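PDB 6PTM: uncharacterized protein from Bacteroides ovatus CL02T12C04, which probably acts as a family GH42 exo-carrageenase, hydrolysing glycosidic bonds at the ends of chains of carrageenan, a sulfated galactan of red algae. Local coordinates for residues Gly248-Thr254 against Cys291-Trp296; Phe592-Pro596 against Lys689-Met693; Ile66-Glu71 against Arg145-Val150. One frame throughout, in Å; residues are numbered along the deposited sequence.

Contact 1 (Gly248-Thr254 against Cys291-Trp296)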
ATOM      1  N   GLY A 248      13.993 -25.170   1.165  1.00 16.14           N
ATOM      2  CA  GLY A 248      13.001 -24.428   0.383  1.00 16.15           C
ATOM      3  C   GLY A 248      12.373 -23.305   1.195  1.00 16.61           C
ATOM      4  O   GLY A 248      11.166 -23.192   1.245  1.00 16.35           O
ATOM      5  N   PRO A 249      13.180 -22.434   1.827  1.00 18.35           N
ATOM      6  CA  PRO A 249      12.655 -21.271   2.520  1.00 18.38           C
ATOM      7  C   PRO A 249      12.127 -20.242   1.509  1.00 18.45           C
ATOM      8  O   PRO A 249      12.440 -20.338   0.312  1.00 17.47           O
ATOM      9  CB  PRO A 249      13.889 -20.744   3.249  1.00 17.15           C
ATOM     10  CG  PRO A 249      14.988 -21.037   2.275  1.00 17.73           C
ATOM     11  CD  PRO A 249      14.660 -22.448   1.840  1.00 17.93           C
ATOM     12  N   GLY A 250      11.323 -19.313   2.018  1.00 17.05           N
ATOM     13  CA  GLY A 250      10.931 -18.073   1.325  1.00 16.41           C
ATOM     14  C   GLY A 250      11.789 -16.971   1.871  1.00 16.89           C
ATOM     15  O   GLY A 250      11.403 -16.354   2.834  1.00 17.69           O
ATOM     16  N   ILE A 251      12.987 -16.829   1.342  1.00 18.48           N
ATOM     17  CA  ILE A 251      14.033 -15.922   1.892  1.00 18.49           C
ATOM     18  C   ILE A 251      13.517 -14.483   1.859  1.00 17.42           C
ATOM     19  O   ILE A 251      12.881 -14.096   0.870  1.00 16.20           O
ATOM     20  CB  ILE A 251      15.339 -16.117   1.077  1.00 20.04           C
ATOM     21  CG1 ILE A 251      15.917 -17.517   1.331  1.00 22.34           C
ATOM     22  CG2 ILE A 251      16.367 -15.021   1.384  1.00 19.44           C
ATOM     23  CD1 ILE A 251      17.129 -17.865   0.479  1.00 24.45           C
ATOM     24  N   LYS A 252      13.785 -13.678   2.918  1.00 17.09           N
ATOM     25  CA  LYS A 252      14.448 -14.077   4.167  1.00 19.25           C
ATOM     26  C   LYS A 252      13.424 -14.229   5.313  1.00 18.51           C
ATOM     27  O   LYS A 252      13.808 -14.633   6.419  1.00 18.82           O
ATOM     28  CB  LYS A 252      15.514 -13.044   4.581  1.00 21.97           C
ATOM     29  CG  LYS A 252      14.965 -11.651   4.868  1.00 25.34           C
ATOM     30  CD  LYS A 252      16.016 -10.558   4.868  1.00 31.42           C
ATOM     31  CE  LYS A 252      16.470 -10.183   6.256  1.00 32.60           C
ATOM     32  NZ  LYS A 252      17.163  -8.873   6.207  1.00 36.53           N
ATOM     33  N   TYR A 253      12.151 -13.933   5.081  1.00 17.38           N
ATOM     34  CA  TYR A 253      11.169 -13.775   6.183  1.00 16.89           C
ATOM     35  C   TYR A 253      10.467 -15.093   6.523  1.00 15.64           C
ATOM     36  O   TYR A 253       9.914 -15.124   7.636  1.00 14.57           O
ATOM     37  CB  TYR A 253      10.243 -12.603   5.885  1.00 16.74           C
ATOM     38  CG  TYR A 253      11.001 -11.306   5.970  1.00 17.25           C
ATOM     39  CD1 TYR A 253      11.603 -10.927   7.156  1.00 17.87           C
ATOM     40  CD2 TYR A 253      11.174 -10.497   4.860  1.00 17.82           C
ATOM     41  CE1 TYR A 253      12.352  -9.762   7.253  1.00 18.10           C
ATOM     42  CE2 TYR A 253      11.892  -9.321   4.936  1.00 17.76           C
ATOM     43  CZ  TYR A 253      12.477  -8.958   6.136  1.00 18.72           C
ATOM     44  OH  TYR A 253      13.182  -7.812   6.220  1.00 19.72           O
ATOM     45  N   THR A 254      10.544 -16.145   5.695  1.00 16.21           N
ATOM     46  CA  THR A 254      10.030 -17.504   6.082  1.00 16.04           C
ATOM     47  C   THR A 254      11.177 -18.523   5.962  1.00 17.18           C
ATOM     48  O   THR A 254      11.371 -19.107   4.875  1.00 17.17           O
ATOM     49  CB  THR A 254       8.788 -17.926   5.276  1.00 16.57           C
ATOM     50  OG1 THR A 254       7.790 -16.908   5.289  1.00 17.47           O
ATOM     51  CG2 THR A 254       8.178 -19.207   5.807  1.00 15.32           C
ATOM     52  N   CYS A 291       2.488 -12.657   7.645  1.00 14.11           N
ATOM     53  CA  CYS A 291       3.931 -12.669   7.338  1.00 15.08           C
ATOM     54  C   CYS A 291       4.382 -11.273   6.885  1.00 15.56           C
ATOM     55  O   CYS A 291       3.653 -10.621   6.095  1.00 16.12           O
ATOM     56  CB  CYS A 291       4.251 -13.680   6.235  1.00 15.10           C
ATOM     57  SG  CYS A 291       6.024 -14.032   6.062  1.00 15.29           S
ATOM     58  N   ASN A 292       5.581 -10.901   7.322  1.00 15.64           N
ATOM     59  CA  ASN A 292       6.398  -9.745   6.872  1.00 16.64           C
ATOM     60  C   ASN A 292       7.030 -10.013   5.487  1.00 16.00           C
ATOM     61  O   ASN A 292       7.947 -10.842   5.420  1.00 17.49           O
ATOM     62  CB  ASN A 292       7.503  -9.534   7.910  1.00 16.98           C
ATOM     63  CG  ASN A 292       8.315  -8.287   7.670  1.00 17.17           C
ATOM     64  OD1 ASN A 292       8.079  -7.214   8.265  1.00 18.83           O
ATOM     65  ND2 ASN A 292       9.279  -8.431   6.799  1.00 16.35           N
ATOM     66  N   GLU A 293       6.648  -9.259   4.454  1.00 15.20           N
ATOM     67  CA  GLU A 293       7.286  -9.234   3.102  1.00 15.39           C
ATOM     68  C   GLU A 293       7.596 -10.657   2.661  1.00 14.79           C
ATOM     69  O   GLU A 293       8.751 -11.003   2.387  1.00 15.46           O
ATOM     70  CB  GLU A 293       8.567  -8.398   3.079  1.00 16.05           C
ATOM     71  CG  GLU A 293       8.310  -6.919   3.351  1.00 17.41           C
ATOM     72  CD  GLU A 293       9.445  -6.004   2.904  1.00 17.99           C
ATOM     73  OE1 GLU A 293      10.591  -6.505   2.808  1.00 18.88           O
ATOM     74  OE2 GLU A 293       9.179  -4.818   2.664  1.00 16.29           O
ATOM     75  N   PRO A 294       6.588 -11.547   2.653  1.00 14.59           N
ATOM     76  CA  PRO A 294       6.787 -12.902   2.135  1.00 14.70           C
ATOM     77  C   PRO A 294       7.138 -12.899   0.638  1.00 14.09           C
ATOM     78  O   PRO A 294       6.682 -12.008  -0.121  1.00 14.05           O
ATOM     79  CB  PRO A 294       5.416 -13.557   2.372  1.00 15.11           C
ATOM     80  CG  PRO A 294       4.484 -12.397   2.223  1.00 16.06           C
ATOM     81  CD  PRO A 294       5.179 -11.298   3.015  1.00 14.61           C
ATOM     82  N   HIS A 295       7.984 -13.861   0.256  1.00 12.75           N
ATOM     83  CA  HIS A 295       8.303 -14.193  -1.146  1.00 12.84           C
ATOM     84  C   HIS A 295       9.138 -15.466  -1.148  1.00 12.71           C
ATOM     85  O   HIS A 295       9.895 -15.710  -0.148  1.00 11.85           O
ATOM     86  CB  HIS A 295       8.934 -13.011  -1.908  1.00 13.71           C
ATOM     87  CG  HIS A 295       9.899 -12.165  -1.125  1.00 14.89           C
ATOM     88  ND1 HIS A 295      11.232 -12.469  -1.035  1.00 15.39           N
ATOM     89  CD2 HIS A 295       9.740 -10.987  -0.468  1.00 16.29           C
ATOM     90  CE1 HIS A 295      11.850 -11.556  -0.306  1.00 16.27           C
ATOM     91  NE2 HIS A 295      10.967 -10.613   0.035  1.00 15.61           N
ATOM     92  N   TRP A 296       8.915 -16.255  -2.195  1.00 13.37           N
ATOM     93  CA  TRP A 296       9.537 -17.573  -2.455  1.00 14.23           C
ATOM     94  C   TRP A 296      10.165 -17.544  -3.841  1.00 15.63           C
ATOM     95  O   TRP A 296       9.821 -18.411  -4.685  1.00 15.35           O
ATOM     96  CB  TRP A 296       8.492 -18.678  -2.293  1.00 14.61           C
ATOM     97  CG  TRP A 296       8.127 -18.928  -0.859  1.00 14.52           C
ATOM     98  CD1 TRP A 296       8.647 -19.896  -0.054  1.00 14.23           C
ATOM     99  CD2 TRP A 296       7.201 -18.192  -0.039  1.00 14.21           C
ATOM    100  NE1 TRP A 296       8.095 -19.837   1.191  1.00 14.63           N
ATOM    101  CE2 TRP A 296       7.182 -18.825   1.226  1.00 13.98           C
ATOM    102  CE3 TRP A 296       6.335 -17.123  -0.271  1.00 13.35           C
ATOM    103  CZ2 TRP A 296       6.383 -18.385   2.272  1.00 14.20           C
ATOM    104  CZ3 TRP A 296       5.536 -16.687   0.761  1.00 14.48           C
ATOM    105  CH2 TRP A 296       5.565 -17.304   2.018  1.00 13.04           C
TER
HETATM  106  O   HOH W   1       9.055 -22.134   2.644  1.00 12.33           O
HETATM  107  O   HOH W   2       8.578 -15.623   2.724  1.00 13.76           O
HETATM  108  O   HOH W   3      10.704 -13.120   2.487  1.00 15.97           O
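Y253 packs against N292 at the end of strand 288-292. Its CB lies 2.9 Å from the backbone O of N292. CG sits beside the backbone N of Y253 (chi1 -69°), which brings the ring under ND2 of N292. CG is also close to O of N292. Beyond CG the amide takes over. ND2 of N292 stands over the centre of the Y253 ring and approaches CZ to 3.3 Å. The amide plane is tilted 62° to the ring. On the opposite face lies CG of K252. CE2, on the ring edge, lies 3.8 Å from OE1 of E293. At the tip, OH is 4.0 Å from ND2 of N292. K394 steadies N292 from outside by bonding to its OD1.

W296 makes the other end of the contact. CA of G250, which has no side chain, sits over the face of its five-membered ring, 3.4 Å from the centroid, as a CH-pi contact.

No direct hydrogen bond joins the two segments; three waters do. One accepts from NE1 of W296 at 2.9 Å and donates to O of G248. A second accepts from H295 N and lies in bonding reach of G250 O and T254 OG1. The third accepts from Y253 N and lies 2.9 Å from E293 O, to which it probably donates.

N292 ends strand 288-292 and E293 follows it, an Asn-Glu pair consistent with the acid/base position of clan GH-A. The contact coheres through ring-face packing and water-mediated bonds.

Contact 2 (Phe592-Pro596 against Lys689-Met693). With EDO (1,2-ethanediol), chain E.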
ATOM      1  N   PHE A 592      -5.453  10.325 -15.801  1.00 17.30           N
ATOM      2  CA  PHE A 592      -5.445  11.792 -15.584  1.00 17.01           C
ATOM      3  C   PHE A 592      -6.621  12.426 -16.317  1.00 16.79           C
ATOM      4  O   PHE A 592      -6.478  13.557 -16.767  1.00 15.42           O
ATOM      5  CB  PHE A 592      -4.079  12.376 -15.989  1.00 17.09           C
ATOM      6  CG  PHE A 592      -2.949  11.771 -15.209  1.00 16.25           C
ATOM      7  CD1 PHE A 592      -2.360  10.590 -15.637  1.00 16.37           C
ATOM      8  CD2 PHE A 592      -2.541  12.319 -14.013  1.00 15.21           C
ATOM      9  CE1 PHE A 592      -1.356  10.000 -14.906  1.00 16.04           C
ATOM     10  CE2 PHE A 592      -1.524  11.731 -13.285  1.00 16.88           C
ATOM     11  CZ  PHE A 592      -0.950  10.556 -13.721  1.00 16.10           C
ATOM     12  N   SER A 593      -7.777  11.762 -16.339  1.00 16.62           N
ATOM     13  CA  SER A 593      -9.004  12.248 -17.031  1.00 14.92           C
ATOM     14  C   SER A 593     -10.147  12.470 -16.031  1.00 14.33           C
ATOM     15  O   SER A 593     -11.292  12.543 -16.488  1.00 16.28           O
ATOM     16  CB  SER A 593      -9.421  11.291 -18.132  1.00 14.60           C
ATOM     17  OG  SER A 593      -8.387  11.131 -19.080  1.00 14.98           O
ATOM     18  N   GLY A 594      -9.879  12.484 -14.714  1.00 14.11           N
ATOM     19  CA  GLY A 594     -10.898  12.730 -13.689  1.00 13.37           C
ATOM     20  C   GLY A 594     -11.650  11.482 -13.229  1.00 14.55           C
ATOM     21  O   GLY A 594     -12.571  11.617 -12.400  1.00 13.74           O
ATOM     22  N   LEU A 595     -11.304  10.310 -13.748  1.00 15.05           N
ATOM     23  CA  LEU A 595     -12.002   9.026 -13.475  1.00 14.90           C
ATOM     24  C   LEU A 595     -11.094   8.105 -12.679  1.00 14.36           C
ATOM     25  O   LEU A 595      -9.915   7.964 -12.989  1.00 15.76           O
ATOM     26  CB  LEU A 595     -12.334   8.349 -14.798  1.00 15.81           C
ATOM     27  CG  LEU A 595     -13.326   9.075 -15.701  1.00 17.20           C
ATOM     28  CD1 LEU A 595     -13.458   8.317 -17.006  1.00 18.90           C
ATOM     29  CD2 LEU A 595     -14.669   9.254 -14.995  1.00 17.80           C
ATOM     30  N   PRO A 596     -11.620   7.425 -11.645  1.00 14.35           N
ATOM     31  CA  PRO A 596     -10.893   6.337 -11.006  1.00 13.12           C
ATOM     32  C   PRO A 596     -10.726   5.246 -12.050  1.00 13.71           C
ATOM     33  O   PRO A 596     -11.726   4.840 -12.627  1.00 14.68           O
ATOM     34  CB  PRO A 596     -11.789   5.920  -9.825  1.00 13.55           C
ATOM     35  CG  PRO A 596     -12.773   7.050  -9.660  1.00 12.65           C
ATOM     36  CD  PRO A 596     -12.936   7.664 -11.035  1.00 13.36           C
ATOM     37  N   LYS A 689     -23.004   8.546 -19.525  1.00 23.75           N
ATOM     38  CA  LYS A 689     -23.123   9.833 -18.799  1.00 25.88           C
ATOM     39  C   LYS A 689     -22.207   9.810 -17.555  1.00 24.21           C
ATOM     40  O   LYS A 689     -22.619  10.331 -16.542  1.00 22.96           O
ATOM     41  CB  LYS A 689     -24.597  10.081 -18.433  1.00 28.70           C
ATOM     42  CG  LYS A 689     -25.590  10.052 -19.603  1.00 29.98           C
ATOM     43  CD  LYS A 689     -26.998  10.559 -19.255  1.00 30.00           C
ATOM     44  N   GLY A 690     -21.019   9.196 -17.630  1.00 22.07           N
ATOM     45  CA  GLY A 690     -20.141   8.949 -16.468  1.00 21.44           C
ATOM     46  C   GLY A 690     -18.992   9.932 -16.349  1.00 20.98           C
ATOM     47  O   GLY A 690     -18.178   9.756 -15.441  1.00 22.39           O
ATOM     48  N   MET A 691     -18.878  10.924 -17.239  1.00 19.86           N
ATOM     49  CA  MET A 691     -17.726  11.854 -17.202  1.00 19.92           C
ATOM     50  C   MET A 691     -17.934  12.769 -16.003  1.00 19.37           C
ATOM     51  O   MET A 691     -19.062  12.921 -15.532  1.00 17.85           O
ATOM     52  CB  MET A 691     -17.574  12.662 -18.498  1.00 21.36           C
ATOM     53  CG  MET A 691     -17.194  11.810 -19.712  1.00 23.70           C
ATOM     54  SD  MET A 691     -15.670  10.868 -19.461  1.00 25.42           S
ATOM     55  CE  MET A 691     -14.465  12.194 -19.567  1.00 24.09           C
ATOM     56  N   PRO A 692     -16.861  13.361 -15.449  1.00 17.26           N
ATOM     57  CA  PRO A 692     -16.999  14.328 -14.371  1.00 19.29           C
ATOM     58  C   PRO A 692     -17.834  15.570 -14.750  1.00 19.38           C
ATOM     59  O   PRO A 692     -17.817  16.001 -15.904  1.00 19.67           O
ATOM     60  CB  PRO A 692     -15.545  14.719 -14.074  1.00 18.29           C
ATOM     61  CG  PRO A 692     -14.743  13.540 -14.555  1.00 17.61           C
ATOM     62  CD  PRO A 692     -15.456  13.153 -15.833  1.00 18.82           C
ATOM     63  N   MET A 693     -18.502  16.140 -13.752  1.00 19.88           N
ATOM     64  CA  MET A 693     -19.376  17.327 -13.914  1.00 22.19           C
ATOM     65  C   MET A 693     -18.527  18.603 -13.979  1.00 20.31           C
ATOM     66  O   MET A 693     -19.052  19.618 -14.451  1.00 19.35           O
ATOM     67  CB  MET A 693     -20.372  17.417 -12.760  1.00 28.36           C
ATOM     68  CG  MET A 693     -21.472  16.381 -12.832  1.00 31.23           C
ATOM     69  SD  MET A 693     -22.569  16.748 -14.228  1.00 44.28           S
ATOM     70  CE  MET A 693     -22.133  15.398 -15.316  1.00 42.33           C
TER
HETATM   71  C1  EDO E 804     -20.462  13.423  -9.984  1.00 31.47           C
HETATM   72  O1  EDO E 804     -19.603  12.460  -9.399  1.00 35.76           O
HETATM   73  C2  EDO E 804     -19.654  14.610 -10.349  1.00 29.46           C
HETATM   74  O2  EDO E 804     -18.635  14.391 -11.314  1.00 23.20           O
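L595 turns its CG beside the backbone N (chi1 -65°) and then runs on extended, which carries both methyls toward segment 689-693. M691 folds instead. Its chain bends at chi2 and chi3 (chi2 -57°), which brings SD near the leucine. The two side chains cross at about a right angle. CD1 of L595 meets SD of M691 at 4.2 Å.

The other leucine methyl serves two neighbours. CD2 of L595 lies 3.6 Å from the backbone O of G690. The same methyl touches CD of P692 at 4.1 Å. The proline ring points at the opposing loop, and its CG rests on O of G594 at 3.6 Å. G594 brings no side chain to this point. S593 makes weaker contacts, its O lying 4.1 Å from CG of P692.

Each loop follows a helix. K689 is the C-prime residue of a Schellman motif that ends helix 674-687, and segment 689-693 then leads into strand 694-700. L682 of that helix also packs on L595, and V685 on M691. W709 and V711 of strand 707-715 touch P692.

A 1,2-ethanediol, probably from the crystallisation liquor, binds beside the proline. N of M693 donates to its O2 at 3.0 Å, with an N-H...O angle of 158°. C2 of the diol touches CB and CG of M693.

No hydrogen bond crosses between the segments. A leucine methyl meets a thioether sulfur; the other methyl and the proline ring pack against carbonyl oxygens. Cohesion therefore rests on van der Waals contact and shape, not on directed polar bonds, where the parallel-sheet domain meets the C-terminal strands.

Contact 3 (Ile66-Glu71 against Arg145-Val150)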
ATOM      1  N   ILE A  66     -11.864  26.806  20.435  1.00 25.87           N
ATOM      2  CA  ILE A  66     -11.201  26.299  19.197  1.00 24.63           C
ATOM      3  C   ILE A  66     -10.622  24.901  19.482  1.00 22.84           C
ATOM      4  O   ILE A  66      -9.928  24.738  20.493  1.00 22.44           O
ATOM      5  CB  ILE A  66     -10.138  27.304  18.706  1.00 25.86           C
ATOM      6  CG1 ILE A  66     -10.787  28.621  18.247  1.00 30.59           C
ATOM      7  CG2 ILE A  66      -9.297  26.698  17.585  1.00 25.58           C
ATOM      8  CD1 ILE A  66      -9.815  29.772  18.066  1.00 31.42           C
ATOM      9  N   ASN A  67     -10.837  23.945  18.579  1.00 19.80           N
ATOM     10  CA  ASN A  67     -10.166  22.622  18.611  1.00 19.70           C
ATOM     11  C   ASN A  67      -8.687  22.803  18.227  1.00 20.41           C
ATOM     12  O   ASN A  67      -8.384  22.942  16.993  1.00 18.55           O
ATOM     13  CB  ASN A  67     -10.830  21.618  17.654  1.00 20.11           C
ATOM     14  CG  ASN A  67     -10.269  20.222  17.813  1.00 20.33           C
ATOM     15  OD1 ASN A  67      -9.171  20.073  18.373  1.00 23.42           O
ATOM     16  ND2 ASN A  67     -10.994  19.204  17.358  1.00 17.72           N
ATOM     17  N   THR A  68      -7.778  22.758  19.213  1.00 18.92           N
ATOM     18  CA  THR A  68      -6.326  23.006  19.014  1.00 17.97           C
ATOM     19  C   THR A  68      -5.572  21.677  18.843  1.00 16.82           C
ATOM     20  O   THR A  68      -4.351  21.659  19.075  1.00 16.36           O
ATOM     21  CB  THR A  68      -5.697  23.781  20.180  1.00 18.48           C
ATOM     22  OG1 THR A  68      -6.054  23.137  21.399  1.00 19.36           O
ATOM     23  CG2 THR A  68      -6.133  25.216  20.230  1.00 19.98           C
ATOM     24  N   LEU A  69      -6.235  20.591  18.457  1.00 16.47           N
ATOM     25  CA  LEU A  69      -5.547  19.280  18.278  1.00 17.22           C
ATOM     26  C   LEU A  69      -4.312  19.445  17.379  1.00 16.36           C
ATOM     27  O   LEU A  69      -3.242  18.916  17.718  1.00 15.96           O
ATOM     28  CB  LEU A  69      -6.516  18.236  17.716  1.00 15.49           C
ATOM     29  CG  LEU A  69      -5.910  16.879  17.387  1.00 15.88           C
ATOM     30  CD1 LEU A  69      -5.327  16.209  18.643  1.00 15.93           C
ATOM     31  CD2 LEU A  69      -6.972  15.987  16.755  1.00 16.15           C
ATOM     32  N   LYS A  70      -4.445  20.157  16.267  1.00 16.47           N
ATOM     33  CA  LYS A  70      -3.356  20.251  15.263  1.00 17.86           C
ATOM     34  C   LYS A  70      -2.120  20.884  15.930  1.00 16.50           C
ATOM     35  O   LYS A  70      -1.065  20.288  15.864  1.00 15.87           O
ATOM     36  CB  LYS A  70      -3.888  21.041  14.077  1.00 17.79           C
ATOM     37  CG  LYS A  70      -2.927  21.204  12.925  1.00 20.44           C
ATOM     38  CD  LYS A  70      -3.591  21.870  11.748  1.00 21.08           C
ATOM     39  CE  LYS A  70      -2.589  22.160  10.656  1.00 21.94           C
ATOM     40  NZ  LYS A  70      -3.259  22.633   9.431  1.00 21.38           N
ATOM     41  N   GLU A  71      -2.292  22.031  16.591  1.00 17.83           N
ATOM     42  CA  GLU A  71      -1.190  22.796  17.229  1.00 17.29           C
ATOM     43  C   GLU A  71      -0.632  22.008  18.421  1.00 16.62           C
ATOM     44  O   GLU A  71       0.610  22.024  18.620  1.00 18.31           O
ATOM     45  CB  GLU A  71      -1.658  24.198  17.586  1.00 17.24           C
ATOM     46  CG  GLU A  71      -1.885  25.092  16.376  1.00 18.54           C
ATOM     47  CD  GLU A  71      -3.243  24.897  15.722  1.00 19.80           C
ATOM     48  OE1 GLU A  71      -4.132  24.289  16.373  1.00 19.30           O
ATOM     49  OE2 GLU A  71      -3.407  25.351  14.564  1.00 20.02           O
ATOM     50  N   ARG A 145     -11.877  26.544  10.528  1.00 19.69           N
ATOM     51  CA  ARG A 145     -11.392  25.207  10.956  1.00 17.58           C
ATOM     52  C   ARG A 145     -12.557  24.231  11.038  1.00 17.62           C
ATOM     53  O   ARG A 145     -13.417  24.413  11.852  1.00 16.03           O
ATOM     54  CB  ARG A 145     -10.686  25.266  12.306  1.00 17.95           C
ATOM     55  CG  ARG A 145     -10.211  23.905  12.789  1.00 16.69           C
ATOM     56  CD  ARG A 145      -9.105  24.079  13.785  1.00 16.69           C
ATOM     57  NE  ARG A 145      -7.877  24.557  13.153  1.00 15.90           N
ATOM     58  CZ  ARG A 145      -6.751  24.757  13.825  1.00 15.89           C
ATOM     59  NH1 ARG A 145      -6.723  24.517  15.117  1.00 15.58           N
ATOM     60  NH2 ARG A 145      -5.643  25.136  13.219  1.00 16.18           N
ATOM     61  N   LEU A 146     -12.532  23.173  10.241  1.00 18.65           N
ATOM     62  CA  LEU A 146     -13.577  22.141  10.299  1.00 17.73           C
ATOM     63  C   LEU A 146     -13.434  21.375  11.599  1.00 18.25           C
ATOM     64  O   LEU A 146     -12.315  21.223  12.097  1.00 16.50           O
ATOM     65  CB  LEU A 146     -13.406  21.220   9.099  1.00 18.39           C
ATOM     66  CG  LEU A 146     -13.660  21.891   7.757  1.00 17.66           C
ATOM     67  CD1 LEU A 146     -13.450  20.894   6.631  1.00 18.09           C
ATOM     68  CD2 LEU A 146     -15.064  22.487   7.713  1.00 17.63           C
ATOM     69  N   PRO A 147     -14.558  20.846  12.131  1.00 17.26           N
ATOM     70  CA  PRO A 147     -14.500  19.908  13.237  1.00 17.60           C
ATOM     71  C   PRO A 147     -13.628  18.696  12.891  1.00 18.28           C
ATOM     72  O   PRO A 147     -13.685  18.186  11.742  1.00 16.22           O
ATOM     73  CB  PRO A 147     -15.958  19.442  13.426  1.00 19.29           C
ATOM     74  CG  PRO A 147     -16.818  20.503  12.733  1.00 20.29           C
ATOM     75  CD  PRO A 147     -15.937  21.066  11.629  1.00 19.22           C
ATOM     76  N   THR A 148     -12.899  18.186  13.881  1.00 16.35           N
ATOM     77  CA  THR A 148     -12.018  17.009  13.696  1.00 16.26           C
ATOM     78  C   THR A 148     -11.978  16.252  15.018  1.00 15.87           C
ATOM     79  O   THR A 148     -11.996  16.882  16.066  1.00 15.05           O
ATOM     80  CB  THR A 148     -10.646  17.439  13.152  1.00 15.72           C
ATOM     81  OG1 THR A 148     -10.019  16.278  12.617  1.00 17.18           O
ATOM     82  CG2 THR A 148      -9.756  18.070  14.195  1.00 15.85           C
ATOM     83  N   PRO A 149     -12.037  14.901  14.993  1.00 15.71           N
ATOM     84  CA  PRO A 149     -12.156  14.112  16.223  1.00 16.23           C
ATOM     85  C   PRO A 149     -10.822  13.982  16.961  1.00 16.27           C
ATOM     86  O   PRO A 149      -9.782  13.986  16.319  1.00 16.78           O
ATOM     87  CB  PRO A 149     -12.609  12.749  15.747  1.00 15.36           C
ATOM     88  CG  PRO A 149     -12.026  12.652  14.342  1.00 15.93           C
ATOM     89  CD  PRO A 149     -12.099  14.062  13.785  1.00 16.05           C
ATOM     90  N   VAL A 150     -10.892  13.951  18.288  1.00 16.25           N
ATOM     91  CA  VAL A 150      -9.792  13.502  19.170  1.00 17.25           C
ATOM     92  C   VAL A 150     -10.058  12.007  19.342  1.00 18.39           C
ATOM     93  O   VAL A 150     -10.927  11.661  20.139  1.00 16.39           O
ATOM     94  CB  VAL A 150      -9.763  14.275  20.505  1.00 19.20           C
ATOM     95  CG1 VAL A 150      -8.639  13.806  21.407  1.00 21.26           C
ATOM     96  CG2 VAL A 150      -9.627  15.781  20.290  1.00 20.29           C
TER
HETATM   97  O   HOH W   4     -13.455  19.782  16.332  1.00 22.25           O
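R145 and E71 meet end-on, and this is the tight part of the contact. NH2 of R145 donates to OE2 of E71 at 2.6 Å, almost straight at 174°. NH1 donates to OE1 of E71 at 2.9 Å. Both oxygens use their syn lone pairs. The guanidinium and carboxylate planes are only 14° apart, so the two groups form a nearly flat, two-bonded salt bridge. The arginine reaches it by a bend at chi3, while the glutamate, which is buried, bends at chi2.

NH1 has a second task. It donates to the backbone O of N67 at 3.0 Å, from a position tilted off the carbonyl plane. The shared NH1 thus ties the loop before helix 69-90 to the helix's first turn, and with NH2 it fixes the rotation of the guanidinium. K70 runs past obliquely, and its NZ pairs with E134 of helix 109-139. That acid probably eases the nearness of the two positive charges.

The other side is looser. ND2 of N67 donates to a water at 2.7 Å. The same water accepts from N of T148 at 3.0 Å and so bridges the two segments. Further along, CD2 of L69 touches O of P149 at 3.5 Å. It reaches CG2 of the exposed V150 only at 4.4 Å. OG1 of T148 is hydrogen-bonded to I545 O of helix 534-549.

On its own segment N67 takes a bond from two residues on: N of L69 donates to OD1 of N67 at 3.0 Å. This is an Asx turn leading into helix 69-90, here combined with a bidentate arginine-glutamate bridge to the loop after helix 109-139.

The three contacts are separate, with no touching atoms between them. Contact 1 lies at the barrel end of strand 288-292, where the likely catalytic centre is; a 1,2-ethanediol sits about 3 Å from the side chain of Y253. Contacts 2 and 3 are remote from it, their centres about 41 Å and about 43 Å from that of contact 1, on the opposite side of the chain's centre. Contacts 2 and 3 are about 33 Å apart between centres. They follow in series along the chain: 3 closes first, then 1, then 2. Between nearest atoms the gaps are about 25 Å (1 and 2), about 29 Å (1 and 3) and about 21 Å (2 and 3).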